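Local coordinates for peptidase S15/CocE/NonD (Thaumarchaeota archaeon SCGC AB-539-E09, PDB 4PF1), which is an aminopeptidase of the serine peptidase type with an alpha/beta hydrolase fold, probably cleaving residues from the N-termini of peptides, at residues S226-A238 / P432-P445. Sequence-based numbering, arbitrary orientation.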
loop_
_atom_site.group_PDB
_atom_site.type_symbol
_atom_site.label_atom_id
_atom_site.label_comp_id
_atom_site.label_asym_id
_atom_site.label_seq_id
_atom_site.Cartn_x
_atom_site.Cartn_y
_atom_site.Cartn_z
ATOM N N SER A 226 21.802 1.815 -18.150
ATOM C CA SER A 226 21.272 3.141 -17.836
ATOM C C SER A 226 22.264 3.975 -17.025
ATOM O O SER A 226 23.026 3.434 -16.224
ATOM C CB SER A 226 19.963 3.014 -17.062
ATOM O OG SER A 226 19.379 4.284 -16.817
ATOM N N GLY A 227 22.216 5.289 -17.225
ATOM C CA GLY A 227 23.029 6.247 -16.487
ATOM C C GLY A 227 22.168 7.273 -15.776
ATOM O O GLY A 227 22.685 8.173 -15.108
ATOM N N SER A 228 20.836 7.141 -15.919
ATOM C CA SER A 228 19.860 8.069 -15.354
ATOM C C SER A 228 18.538 7.353 -15.101
ATOM O O SER A 228 18.096 6.570 -15.945
ATOM C CB SER A 228 19.651 9.245 -16.310
ATOM O OG SER A 228 18.818 10.258 -15.770
ATOM N N TYR A 229 17.905 7.617 -13.942
ATOM C CA TYR A 229 16.608 7.026 -13.591
ATOM C C TYR A 229 15.496 7.636 -14.459
ATOM O O TYR A 229 14.716 6.899 -15.066
ATOM C CB TYR A 229 16.309 7.221 -12.087
ATOM C CG TYR A 229 15.034 6.545 -11.624
ATOM C CD1 TYR A 229 14.969 5.160 -11.472
ATOM C CD2 TYR A 229 13.898 7.291 -11.317
ATOM C CE1 TYR A 229 13.798 4.534 -11.044
ATOM C CE2 TYR A 229 12.726 6.676 -10.880
ATOM C CZ TYR A 229 12.681 5.298 -10.741
ATOM O OH TYR A 229 11.523 4.691 -10.322
ATOM N N ASP A 230 15.455 8.981 -14.551
ATOM C CA ASP A 230 14.477 9.703 -15.366
ATOM C C ASP A 230 14.914 9.680 -16.845
ATOM O O ASP A 230 15.933 10.277 -17.197
ATOM C CB ASP A 230 14.319 11.146 -14.846
ATOM C CG ASP A 230 13.223 11.965 -15.504
ATOM O OD1 ASP A 230 12.274 11.362 -16.052
ATOM O OD2 ASP A 230 13.295 13.208 -15.436
ATOM N N THR A 231 14.147 8.976 -17.701
ATOM C CA THR A 231 14.462 8.824 -19.133
ATOM C C THR A 231 14.308 10.147 -19.891
ATOM O O THR A 231 15.036 10.375 -20.856
ATOM C CB THR A 231 13.620 7.711 -19.778
ATOM O OG1 THR A 231 12.231 8.025 -19.659
ATOM C CG2 THR A 231 13.905 6.337 -19.176
ATOM N N TYR A 232 13.375 11.019 -19.444
ATOM C CA TYR A 232 13.145 12.351 -20.024
ATOM C C TYR A 232 14.471 13.115 -20.097
ATOM O O TYR A 232 14.843 13.604 -21.162
ATOM C CB TYR A 232 12.109 13.123 -19.181
ATOM C CG TYR A 232 11.801 14.518 -19.690
ATOM C CD1 TYR A 232 12.646 15.589 -19.404
ATOM C CD2 TYR A 232 10.639 14.779 -20.411
ATOM C CE1 TYR A 232 12.362 16.876 -19.854
ATOM C CE2 TYR A 232 10.335 16.067 -20.852
ATOM C CZ TYR A 232 11.205 17.112 -20.579
ATOM O OH TYR A 232 10.924 18.383 -21.010
ATOM N N ASP A 233 15.200 13.160 -18.965
ATOM C CA ASP A 233 16.498 13.804 -18.836
ATOM C C ASP A 233 17.539 13.162 -19.759
ATOM O O ASP A 233 18.232 13.878 -20.486
ATOM C CB ASP A 233 16.969 13.727 -17.378
ATOM C CG ASP A 233 17.273 15.074 -16.776
ATOM O OD1 ASP A 233 18.377 15.599 -17.029
ATOM O OD2 ASP A 233 16.408 15.608 -16.053
ATOM N N ALA A 234 17.617 11.815 -19.756
ATOM C CA ALA A 234 18.577 11.034 -20.551
ATOM C C ALA A 234 18.446 11.284 -22.060
ATOM O O ALA A 234 19.445 11.593 -22.706
ATOM C CB ALA A 234 18.418 9.546 -20.257
ATOM N N TYR A 235 17.219 11.167 -22.613
ATOM C CA TYR A 235 16.970 11.334 -24.046
ATOM C C TYR A 235 17.118 12.803 -24.502
ATOM O O TYR A 235 17.572 13.040 -25.625
ATOM C CB TYR A 235 15.594 10.761 -24.433
ATOM C CG TYR A 235 15.587 9.246 -24.511
ATOM C CD1 TYR A 235 15.350 8.470 -23.380
ATOM C CD2 TYR A 235 15.848 8.587 -25.711
ATOM C CE1 TYR A 235 15.368 7.076 -23.439
ATOM C CE2 TYR A 235 15.853 7.191 -25.786
ATOM C CZ TYR A 235 15.617 6.441 -24.644
ATOM O OH TYR A 235 15.637 5.066 -24.694
ATOM N N LEU A 236 16.786 13.780 -23.623
ATOM C CA LEU A 236 16.933 15.212 -23.935
ATOM C C LEU A 236 18.416 15.608 -24.030
ATOM O O LEU A 236 18.785 16.364 -24.933
ATOM C CB LEU A 236 16.204 16.085 -22.892
ATOM C CG LEU A 236 16.098 17.601 -23.186
ATOM C CD1 LEU A 236 15.362 17.873 -24.501
ATOM C CD2 LEU A 236 15.403 18.331 -22.037
ATOM N N ARG A 237 19.263 15.074 -23.118
ATOM C CA ARG A 237 20.710 15.340 -23.100
ATOM C C ARG A 237 21.396 14.753 -24.335
ATOM O O ARG A 237 22.363 15.336 -24.823
ATOM C CB ARG A 237 21.360 14.792 -21.824
ATOM C CG ARG A 237 21.080 15.639 -20.588
ATOM C CD ARG A 237 21.842 15.119 -19.391
ATOM N NE ARG A 237 21.146 15.386 -18.132
ATOM C CZ ARG A 237 21.549 14.934 -16.948
ATOM N NH1 ARG A 237 22.647 14.193 -16.851
ATOM N NH2 ARG A 237 20.859 15.219 -15.853
ATOM N N ALA A 238 20.879 13.615 -24.854
ATOM C CA ALA A 238 21.399 12.974 -26.068
ATOM C C ALA A 238 21.093 13.833 -27.308
ATOM O O ALA A 238 21.881 13.847 -28.253
ATOM C CB ALA A 238 20.807 11.583 -26.227
ATOM N N PRO A 432 11.401 23.232 -28.300
ATOM C CA PRO A 432 12.041 21.902 -28.259
ATOM C C PRO A 432 13.049 21.744 -27.110
ATOM O O PRO A 432 13.363 20.616 -26.742
ATOM C CB PRO A 432 12.728 21.796 -29.628
ATOM C CG PRO A 432 12.033 22.809 -30.490
ATOM C CD PRO A 432 11.711 23.932 -29.561
ATOM N N ALA A 433 13.534 22.865 -26.522
ATOM C CA ALA A 433 14.443 22.809 -25.365
ATOM C C ALA A 433 13.659 22.401 -24.102
ATOM O O ALA A 433 14.246 21.885 -23.152
ATOM C CB ALA A 433 15.130 24.156 -25.158
ATOM N N LYS A 434 12.322 22.601 -24.122
ATOM C CA LYS A 434 11.414 22.205 -23.040
ATOM C C LYS A 434 10.267 21.330 -23.609
ATOM O O LYS A 434 9.123 21.789 -23.681
ATOM C CB LYS A 434 10.864 23.444 -22.311
ATOM C CG LYS A 434 11.837 24.045 -21.312
ATOM C CD LYS A 434 11.284 25.322 -20.718
ATOM C CE LYS A 434 12.091 25.787 -19.541
ATOM N NZ LYS A 434 11.796 27.199 -19.202
ATOM N N PRO A 435 10.548 20.082 -24.077
ATOM C CA PRO A 435 9.457 19.268 -24.639
ATOM C C PRO A 435 8.431 18.870 -23.585
ATOM O O PRO A 435 8.774 18.700 -22.411
ATOM C CB PRO A 435 10.180 18.046 -25.212
ATOM C CG PRO A 435 11.444 17.954 -24.443
ATOM C CD PRO A 435 11.836 19.353 -24.096
ATOM N N VAL A 436 7.171 18.748 -24.003
ATOM C CA VAL A 436 6.069 18.361 -23.120
ATOM C C VAL A 436 6.258 16.879 -22.701
ATOM O O VAL A 436 6.369 16.008 -23.571
ATOM C CB VAL A 436 4.679 18.601 -23.788
ATOM C CG1 VAL A 436 3.544 18.299 -22.815
ATOM C CG2 VAL A 436 4.557 20.026 -24.327
ATOM N N PRO A 437 6.333 16.571 -21.385
ATOM C CA PRO A 437 6.479 15.163 -20.983
ATOM C C PRO A 437 5.180 14.384 -21.238
ATOM O O PRO A 437 4.101 14.864 -20.879
ATOM C CB PRO A 437 6.839 15.253 -19.502
ATOM C CG PRO A 437 6.253 16.539 -19.042
ATOM C CD PRO A 437 6.239 17.470 -20.212
ATOM N N TYR A 438 5.277 13.207 -21.919
ATOM C CA TYR A 438 4.102 12.384 -22.270
ATOM C C TYR A 438 3.392 11.879 -21.013
ATOM O O TYR A 438 2.196 11.589 -21.050
ATOM C CB TYR A 438 4.483 11.221 -23.214
ATOM C CG TYR A 438 5.023 9.968 -22.554
ATOM C CD1 TYR A 438 6.285 9.954 -21.965
ATOM C CD2 TYR A 438 4.340 8.758 -22.653
ATOM C CE1 TYR A 438 6.809 8.790 -21.400
ATOM C CE2 TYR A 438 4.864 7.582 -22.113
ATOM C CZ TYR A 438 6.097 7.603 -21.482
ATOM O OH TYR A 438 6.614 6.444 -20.954
ATOM N N ARG A 439 4.132 11.808 -19.902
ATOM C CA ARG A 439 3.634 11.438 -18.584
ATOM C C ARG A 439 4.279 12.331 -17.563
ATOM O O ARG A 439 5.275 12.994 -17.876
ATOM C CB ARG A 439 3.964 9.979 -18.264
ATOM C CG ARG A 439 3.294 8.958 -19.145
ATOM C CD ARG A 439 3.461 7.586 -18.541
ATOM N NE ARG A 439 2.396 7.296 -17.579
ATOM C CZ ARG A 439 2.411 6.272 -16.733
ATOM N NH1 ARG A 439 3.445 5.439 -16.705
ATOM N NH2 ARG A 439 1.395 6.073 -15.909
ATOM N N GLN A 440 3.772 12.308 -16.318
ATOM C CA GLN A 440 4.368 13.058 -15.220
ATOM C C GLN A 440 5.742 12.472 -14.906
ATOM O O GLN A 440 5.939 11.257 -15.015
ATOM C CB GLN A 440 3.456 13.050 -13.981
ATOM C CG GLN A 440 2.227 13.955 -14.147
ATOM C CD GLN A 440 1.449 14.166 -12.870
ATOM O OE1 GLN A 440 1.128 15.298 -12.498
ATOM N NE2 GLN A 440 1.071 13.084 -12.204
ATOM N N ARG A 441 6.714 13.339 -14.618
ATOM C CA ARG A 441 8.079 12.905 -14.355
ATOM C C ARG A 441 8.225 12.377 -12.922
ATOM O O ARG A 441 7.446 12.775 -12.054
ATOM C CB ARG A 441 9.074 14.027 -14.659
ATOM C CG ARG A 441 9.431 14.049 -16.138
ATOM C CD ARG A 441 10.134 15.315 -16.536
ATOM N NE ARG A 441 11.553 15.281 -16.197
ATOM C CZ ARG A 441 12.309 16.363 -16.070
ATOM N NH1 ARG A 441 13.596 16.248 -15.779
ATOM N NH2 ARG A 441 11.783 17.571 -16.239
ATOM N N PRO A 442 9.136 11.394 -12.668
ATOM C CA PRO A 442 10.132 10.813 -13.595
ATOM C C PRO A 442 9.561 9.779 -14.576
ATOM O O PRO A 442 8.731 8.945 -14.200
ATOM C CB PRO A 442 11.147 10.170 -12.642
ATOM C CG PRO A 442 10.325 9.763 -11.451
ATOM C CD PRO A 442 9.289 10.852 -11.300
ATOM N N THR A 443 10.013 9.831 -15.841
ATOM C CA THR A 443 9.604 8.843 -16.846
ATOM C C THR A 443 10.613 7.697 -16.816
ATOM O O THR A 443 11.825 7.936 -16.834
ATOM C CB THR A 443 9.447 9.458 -18.247
ATOM O OG1 THR A 443 10.701 9.983 -18.681
ATOM C CG2 THR A 443 8.359 10.533 -18.302
ATOM N N ILE A 444 10.118 6.460 -16.712
ATOM C CA ILE A 444 10.977 5.275 -16.612
ATOM C C ILE A 444 10.669 4.280 -17.753
ATOM O O ILE A 444 9.590 4.366 -18.350
ATOM C CB ILE A 444 10.847 4.615 -15.201
ATOM C CG1 ILE A 444 9.393 4.159 -14.905
ATOM C CG2 ILE A 444 11.398 5.547 -14.106
ATOM C CD1 ILE A 444 9.228 3.290 -13.655
ATOM N N PRO A 445 11.591 3.332 -18.083
ATOM C CA PRO A 445 11.302 2.386 -19.172
ATOM C C PRO A 445 10.140 1.442 -18.847
ATOM O O PRO A 445 9.826 1.208 -17.675
ATOM C CB PRO A 445 12.619 1.611 -19.329
ATOM C CG PRO A 445 13.652 2.428 -18.630
ATOM C CD PRO A 445 12.927 3.083 -17.508
#
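A bend at chi3 (81°) turns the end of R441 across the ring of Y232, whose phenol extends from helix 231-238 toward the 432-445 loop with CG anti to the backbone N (chi1 180°). R441 CD lies over one ring face, 3.9 Å from the Y232 centroid in a CH-pi contact, and the guanidinium continues across Y232 CD1 with its plane only 19° from that of the ring. Held flat in this way, it presents its edge to two carboxylates. NE and NH1 both grip one oxygen of D230; R441 NE lies 2.8 Å from D230 OD2 and uses its syn lone pair, while R441 NH1 also reaches D233 OD2 at 2.9 Å. D233 pairs in turn through OD1 with R237, one helical turn on, completing a network of D230, D233, R237 and R441. With an alanine here instead of R441, D230 and D233 would probably lose the positive group they share, and one face of Y232 its cover. D230 OD1 accepts the N-H of T443 on its anti side, tilted out of the carboxylate plane (OD1 to N 2.7 Å). The backbone answers with T231 N bonded to T443 O, and the hydroxyls T231 OG1 and T443 OG1 lie 2.7 Å apart in a hydrogen bond; E205 is a further partner of T231. At the far end of the ring, Y232 OH donates to P435 O at 2.6 Å, in the carbonyl plane, while F581 meets the ring edge-to-face. I444 CG2 sits over a face of Y229, whose hydroxyl bonds E450. R237 also pairs with D513 of the second subunit, placing the contact beside a subunit interface. The start of helix 231-238 in the S15 peptidase region, with D230 at its N-cap position, is thus joined to a proline-rich loop of the C-terminal non-catalytic region through a salt-bridge network.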